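Local structure of rhamnogalacturonan endolyase YesW (2Z8R) at residues 114-119 with 493-498; 267-272 with 555-560. The protein cleaves the rhamnogalacturonan type I of plant cell-wall pectin by endo-acting elimination, releasing unsaturated oligosaccharides, and needs calcium or manganese for activity. All coordinates share one frame; numbering follows the deposited sequence.

Contact 1. Residues 114-119 with 493-498. With CA (calcium ion), chain J.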
loop_
_atom_site.group_PDB
_atom_site.type_symbol
_atom_site.label_atom_id
_atom_site.label_comp_id
_atom_site.label_asym_id
_atom_site.label_seq_id
_atom_site.Cartn_x
_atom_site.Cartn_y
_atom_site.Cartn_z
ATOM N N ALA A 114 4.155 5.621 -15.944
ATOM C CA ALA A 114 4.452 5.405 -14.536
ATOM C C ALA A 114 3.217 4.763 -13.907
ATOM O O ALA A 114 2.104 5.194 -14.165
ATOM C CB ALA A 114 4.766 6.733 -13.875
ATOM N N ASN A 115 3.411 3.724 -13.106
ATOM C CA ASN A 115 2.282 2.957 -12.592
ATOM C C ASN A 115 2.392 2.850 -11.054
ATOM O O ASN A 115 2.720 3.836 -10.390
ATOM C CB ASN A 115 2.219 1.607 -13.344
ATOM C CG ASN A 115 0.885 0.894 -13.196
ATOM O OD1 ASN A 115 0.758 0.003 -12.355
ATOM N ND2 ASN A 115 -0.111 1.268 -14.011
ATOM N N ASP A 116 2.105 1.685 -10.487
ATOM C CA ASP A 116 2.115 1.519 -9.029
ATOM C C ASP A 116 3.492 1.734 -8.448
ATOM O O ASP A 116 4.499 1.338 -9.042
ATOM C CB ASP A 116 1.704 0.098 -8.646
ATOM C CG ASP A 116 0.340 -0.292 -9.161
ATOM O OD1 ASP A 116 -0.556 0.576 -9.297
ATOM O OD2 ASP A 116 0.167 -1.505 -9.406
ATOM N N ALA A 117 3.521 2.309 -7.253
ATOM C CA ALA A 117 4.755 2.465 -6.508
ATOM C C ALA A 117 4.656 1.875 -5.101
ATOM O O ALA A 117 3.568 1.532 -4.598
ATOM C CB ALA A 117 5.164 3.949 -6.430
ATOM N N SER A 118 5.822 1.756 -4.482
ATOM C CA SER A 118 5.929 1.485 -3.066
ATOM C C SER A 118 7.009 2.404 -2.498
ATOM O O SER A 118 7.630 3.193 -3.237
ATOM C CB SER A 118 6.262 0.005 -2.823
ATOM O OG SER A 118 6.229 -0.275 -1.436
ATOM N N VAL A 119 7.233 2.318 -1.194
ATOM C CA VAL A 119 8.341 3.043 -0.572
ATOM C C VAL A 119 9.164 2.168 0.341
ATOM O O VAL A 119 8.668 1.232 0.970
ATOM C CB VAL A 119 7.880 4.267 0.257
ATOM C CG1 VAL A 119 7.493 5.422 -0.656
ATOM C CG2 VAL A 119 6.744 3.885 1.222
ATOM N N ALA A 493 -4.264 9.543 -12.689
ATOM C CA ALA A 493 -4.273 8.264 -11.996
ATOM C C ALA A 493 -3.978 7.127 -12.973
ATOM O O ALA A 493 -3.832 7.351 -14.183
ATOM C CB ALA A 493 -5.600 8.046 -11.302
ATOM N N ASN A 494 -3.891 5.911 -12.440
ATOM C CA ASN A 494 -3.407 4.758 -13.199
ATOM C C ASN A 494 -4.453 3.649 -13.286
ATOM O O ASN A 494 -5.469 3.664 -12.577
ATOM C CB ASN A 494 -2.151 4.153 -12.542
ATOM C CG ASN A 494 -1.078 5.182 -12.202
ATOM O OD1 ASN A 494 -0.337 5.016 -11.228
ATOM N ND2 ASN A 494 -0.970 6.219 -13.004
ATOM N N ASN A 495 -4.162 2.669 -14.134
ATOM C CA ASN A 495 -4.892 1.398 -14.150
ATOM C C ASN A 495 -6.320 1.515 -14.660
ATOM O O ASN A 495 -7.233 0.830 -14.195
ATOM C CB ASN A 495 -4.808 0.706 -12.779
ATOM C CG ASN A 495 -3.382 0.365 -12.404
ATOM O OD1 ASN A 495 -2.609 -0.106 -13.241
ATOM N ND2 ASN A 495 -3.016 0.626 -11.148
ATOM N N GLY A 496 -6.500 2.404 -15.632
ATOM C CA GLY A 496 -7.776 2.523 -16.326
ATOM C C GLY A 496 -8.898 2.890 -15.373
ATOM O O GLY A 496 -8.768 3.822 -14.584
ATOM N N THR A 497 -9.993 2.140 -15.441
ATOM C CA THR A 497 -11.166 2.435 -14.615
ATOM C C THR A 497 -10.897 2.287 -13.110
ATOM O O THR A 497 -11.644 2.818 -12.294
ATOM C CB THR A 497 -12.399 1.580 -15.014
ATOM O OG1 THR A 497 -12.110 0.193 -14.819
ATOM C CG2 THR A 497 -12.785 1.829 -16.470
ATOM N N LYS A 498 -9.823 1.585 -12.741
ATOM C CA LYS A 498 -9.479 1.497 -11.325
ATOM C C LYS A 498 -9.020 2.855 -10.787
ATOM O O LYS A 498 -9.212 3.160 -9.608
ATOM C CB LYS A 498 -8.409 0.428 -11.079
ATOM C CG LYS A 498 -8.855 -1.002 -11.409
ATOM C CD LYS A 498 -9.897 -1.534 -10.411
ATOM C CE LYS A 498 -10.434 -2.891 -10.839
ATOM N NZ LYS A 498 -11.461 -3.427 -9.890
HETATM CA CA CA J . -1.675 -2.878 -8.825
HETATM O O HOH W 1 -0.347 -4.656 -9.649
HETATM O O HOH W 2 -2.509 -2.658 -10.976
#
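The side-chain amide of Asn495 is gripped by two neighbours on one strand: its oxygen accepts from Asn115 and its nitrogen gives to Asp116. Asn115 ND2 reaches Asn495 OD1 at 3.0 Å with a fairly straight N-H (162°). The acceptor lies almost in the amide plane of Asn115, but the donor stands above the carbonyl plane of Asn495, and the two side chains cross at about a right angle with their amide planes 69° apart. On the other branch, Asn495 ND2 meets the syn side of Asp116 OD1 at 3.1 Å. The other carboxylate oxygen, Asp116 OD2, binds the calcium ion at 2.4 Å, so a single carboxylate faces metal and amide at once. Two waters and three ligands from the 555-560 loop complete the six oxygens round the metal. Alongside, the CB of Asn494 packs 3.8 Å from Asn115 ND2.

The second shell fixes this arrangement. Asn115 swings its CG away from the backbone N (chi1 -163°), and Asp116 N donates to Asn115 OD1 at 2.9 Å, from well above the carbonyl plane and not on a lone pair. Lys133 on the adjoining strand 129-136 donates to Asp116 OD2, and Asn495 ND2 also donates to Thr500 OG1.

Asn115 and Asn495 both bind substrate, so the contact joins the sugar site to the metal site. Asp116 OD2 is shared by the calcium ion and Lys133 while OD1 takes the Asn495 amide, and Asn495, tied at both ends of that amide, has its rotation set.

Contact 2. Residues 267-272 with 555-560. With CA (calcium ion), chain J.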
loop_
_atom_site.group_PDB
_atom_site.type_symbol
_atom_site.label_atom_id
_atom_site.label_comp_id
_atom_site.label_asym_id
_atom_site.label_seq_id
_atom_site.Cartn_x
_atom_site.Cartn_y
_atom_site.Cartn_z
ATOM N N ARG A 267 -2.485 -15.743 -11.022
ATOM C CA ARG A 267 -3.137 -14.774 -10.148
ATOM C C ARG A 267 -2.328 -14.640 -8.871
ATOM O O ARG A 267 -2.479 -15.436 -7.929
ATOM C CB ARG A 267 -4.576 -15.218 -9.849
ATOM C CG ARG A 267 -5.467 -15.185 -11.087
ATOM C CD ARG A 267 -5.686 -13.760 -11.575
ATOM N NE ARG A 267 -6.675 -13.727 -12.647
ATOM C CZ ARG A 267 -7.458 -12.690 -12.923
ATOM N NH1 ARG A 267 -7.393 -11.565 -12.205
ATOM N NH2 ARG A 267 -8.327 -12.783 -13.928
ATOM N N PHE A 268 -1.475 -13.619 -8.829
ATOM C CA PHE A 268 -0.524 -13.459 -7.720
ATOM C C PHE A 268 -0.901 -12.348 -6.760
ATOM O O PHE A 268 -1.478 -11.327 -7.166
ATOM C CB PHE A 268 0.895 -13.179 -8.245
ATOM C CG PHE A 268 1.442 -14.272 -9.120
ATOM C CD1 PHE A 268 2.042 -15.396 -8.561
ATOM C CD2 PHE A 268 1.359 -14.169 -10.500
ATOM C CE1 PHE A 268 2.530 -16.421 -9.376
ATOM C CE2 PHE A 268 1.863 -15.184 -11.326
ATOM C CZ PHE A 268 2.447 -16.312 -10.756
ATOM N N LEU A 269 -0.565 -12.559 -5.493
ATOM C CA LEU A 269 -0.587 -11.509 -4.477
ATOM C C LEU A 269 0.686 -11.672 -3.649
ATOM O O LEU A 269 1.413 -12.659 -3.794
ATOM C CB LEU A 269 -1.842 -11.593 -3.584
ATOM C CG LEU A 269 -3.207 -11.517 -4.287
ATOM C CD1 LEU A 269 -4.320 -11.922 -3.310
ATOM C CD2 LEU A 269 -3.460 -10.138 -4.865
ATOM N N ALA A 270 0.965 -10.689 -2.806
ATOM C CA ALA A 270 2.150 -10.734 -1.939
ATOM C C ALA A 270 1.942 -9.801 -0.762
ATOM O O ALA A 270 1.084 -8.930 -0.816
ATOM C CB ALA A 270 3.405 -10.340 -2.722
ATOM N N GLY A 271 2.742 -9.980 0.288
ATOM C CA GLY A 271 2.661 -9.105 1.439
ATOM C C GLY A 271 3.854 -9.237 2.351
ATOM O O GLY A 271 4.702 -10.119 2.173
ATOM N N ILE A 272 3.909 -8.317 3.305
ATOM C CA ILE A 272 4.837 -8.409 4.426
ATOM C C ILE A 272 3.999 -8.668 5.678
ATOM O O ILE A 272 3.000 -7.992 5.914
ATOM C CB ILE A 272 5.617 -7.086 4.612
ATOM C CG1 ILE A 272 6.464 -6.764 3.364
ATOM C CG2 ILE A 272 6.482 -7.123 5.880
ATOM C CD1 ILE A 272 7.597 -7.774 3.064
ATOM N N ASN A 555 0.452 -1.675 -3.813
ATOM C CA ASN A 555 0.604 -1.914 -5.245
ATOM C C ASN A 555 -0.093 -3.168 -5.724
ATOM O O ASN A 555 -0.441 -3.262 -6.900
ATOM C CB ASN A 555 2.077 -1.953 -5.683
ATOM C CG ASN A 555 2.819 -3.180 -5.186
ATOM O OD1 ASN A 555 3.420 -3.167 -4.102
ATOM N ND2 ASN A 555 2.793 -4.242 -5.973
ATOM N N ILE A 556 -0.279 -4.151 -4.852
ATOM C CA ILE A 556 -0.630 -5.472 -5.396
ATOM C C ILE A 556 -1.983 -5.513 -6.100
ATOM O O ILE A 556 -2.979 -4.940 -5.636
ATOM C CB ILE A 556 -0.478 -6.612 -4.373
ATOM C CG1 ILE A 556 -1.619 -6.636 -3.368
ATOM C CG2 ILE A 556 0.906 -6.526 -3.672
ATOM C CD1 ILE A 556 -1.595 -7.879 -2.445
ATOM N N ALA A 557 -1.977 -6.185 -7.251
ATOM C CA ALA A 557 -3.173 -6.435 -8.035
ATOM C C ALA A 557 -4.077 -5.197 -8.015
ATOM O O ALA A 557 -3.633 -4.132 -8.452
ATOM C CB ALA A 557 -3.879 -7.702 -7.542
ATOM N N TYR A 558 -5.320 -5.306 -7.540
ATOM C CA TYR A 558 -6.202 -4.135 -7.503
ATOM C C TYR A 558 -6.000 -3.367 -6.214
ATOM O O TYR A 558 -6.584 -3.687 -5.166
ATOM C CB TYR A 558 -7.667 -4.510 -7.707
ATOM C CG TYR A 558 -7.985 -5.071 -9.084
ATOM C CD1 TYR A 558 -7.139 -4.863 -10.182
ATOM C CD2 TYR A 558 -9.160 -5.788 -9.291
ATOM C CE1 TYR A 558 -7.456 -5.378 -11.441
ATOM C CE2 TYR A 558 -9.484 -6.299 -10.550
ATOM C CZ TYR A 558 -8.615 -6.097 -11.614
ATOM O OH TYR A 558 -8.911 -6.612 -12.866
ATOM N N ASN A 559 -5.120 -2.371 -6.320
ATOM C CA ASN A 559 -4.687 -1.532 -5.206
ATOM C C ASN A 559 -5.842 -1.149 -4.291
ATOM O O ASN A 559 -6.850 -0.634 -4.761
ATOM C CB ASN A 559 -4.101 -0.208 -5.733
ATOM C CG ASN A 559 -2.998 -0.384 -6.769
ATOM O OD1 ASN A 559 -3.010 -1.313 -7.593
ATOM N ND2 ASN A 559 -2.068 0.565 -6.776
ATOM N N GLN A 560 -5.661 -1.354 -2.988
ATOM C CA GLN A 560 -6.635 -0.930 -1.981
ATOM C C GLN A 560 -6.012 0.105 -1.042
ATOM O O GLN A 560 -4.795 0.120 -0.854
ATOM C CB GLN A 560 -7.133 -2.131 -1.162
ATOM C CG GLN A 560 -7.817 -3.207 -2.001
ATOM C CD GLN A 560 -9.083 -2.718 -2.655
ATOM O OE1 GLN A 560 -9.177 -2.639 -3.897
ATOM N NE2 GLN A 560 -10.040 -2.357 -1.844
HETATM CA CA CA J . -1.675 -2.878 -8.825
HETATM O O HOH W 1 -0.347 -4.656 -9.649
HETATM O O HOH W 2 -2.509 -2.658 -10.976
#
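Strand 268-273, an outermost strand of a four-stranded antiparallel sheet, is met by an irregular calcium-binding loop whose chain comes nearest between Leu269 and Ile556, 6.1 Å from CA to CA. The sheet is a blade of the beta-propeller domain of this lyase family, and the loop follows helix 545-553.

The meeting is apolar. Leu269 and Ile556 cross at about a right angle, and one methyl of the leucine, CD2, serves two partners: Ile556 CD1 at 3.8 Å and Ala557 CB at 3.6 Å. Ile556 sends CG1 between its backbone N and carbonyl carbon (chi1 76°), and the extended end of that branch carries CD1 against the strand, 3.3 Å from Ala270 O. That carbonyl oxygen, like the N-H of Ala270, is buried without a polar partner in the model. Met182 touches both Ile556 and Ala270, adding a side chain from strand 182-184 to the same packing.

The loop's other side turns to the metal. Asn555 O and Ala557 O point inward to the calcium ion, and Asn559 contributes its OD1. With phi positive (39°), Ala557 has its methyl toward the strand and its O on the calcium. Beyond it, Tyr558, a substrate-binding residue, meets His177 edge-to-face. The three loop oxygens close on the calcium at 2.3 Å from Asn555 O and 2.4 Å from both Ala557 O and Asn559 OD1.

Overall arrangement
From the N terminus, strand 109-120 supplies the first half of contact 1, and the chain then runs through several propeller sheets, giving strand 268-273 to contact 2 on the way. The return of 493-498 closes the first loop, with 373 residues between its segments; 555-560 closes the second, with 282. Because the segments alternate, the two closures cross rather than nest. Their centres lie about 12 Å apart, and both contacts touch one calcium ion and its two waters. Asp116 joins them directly, its OD1 probably hydrogen-bonded to Asn559 ND2, and Lys498 makes a cation-pi contact with Tyr558. Two different sheets and two late loops are thus tied together round one metal, beside substrate-binding residues.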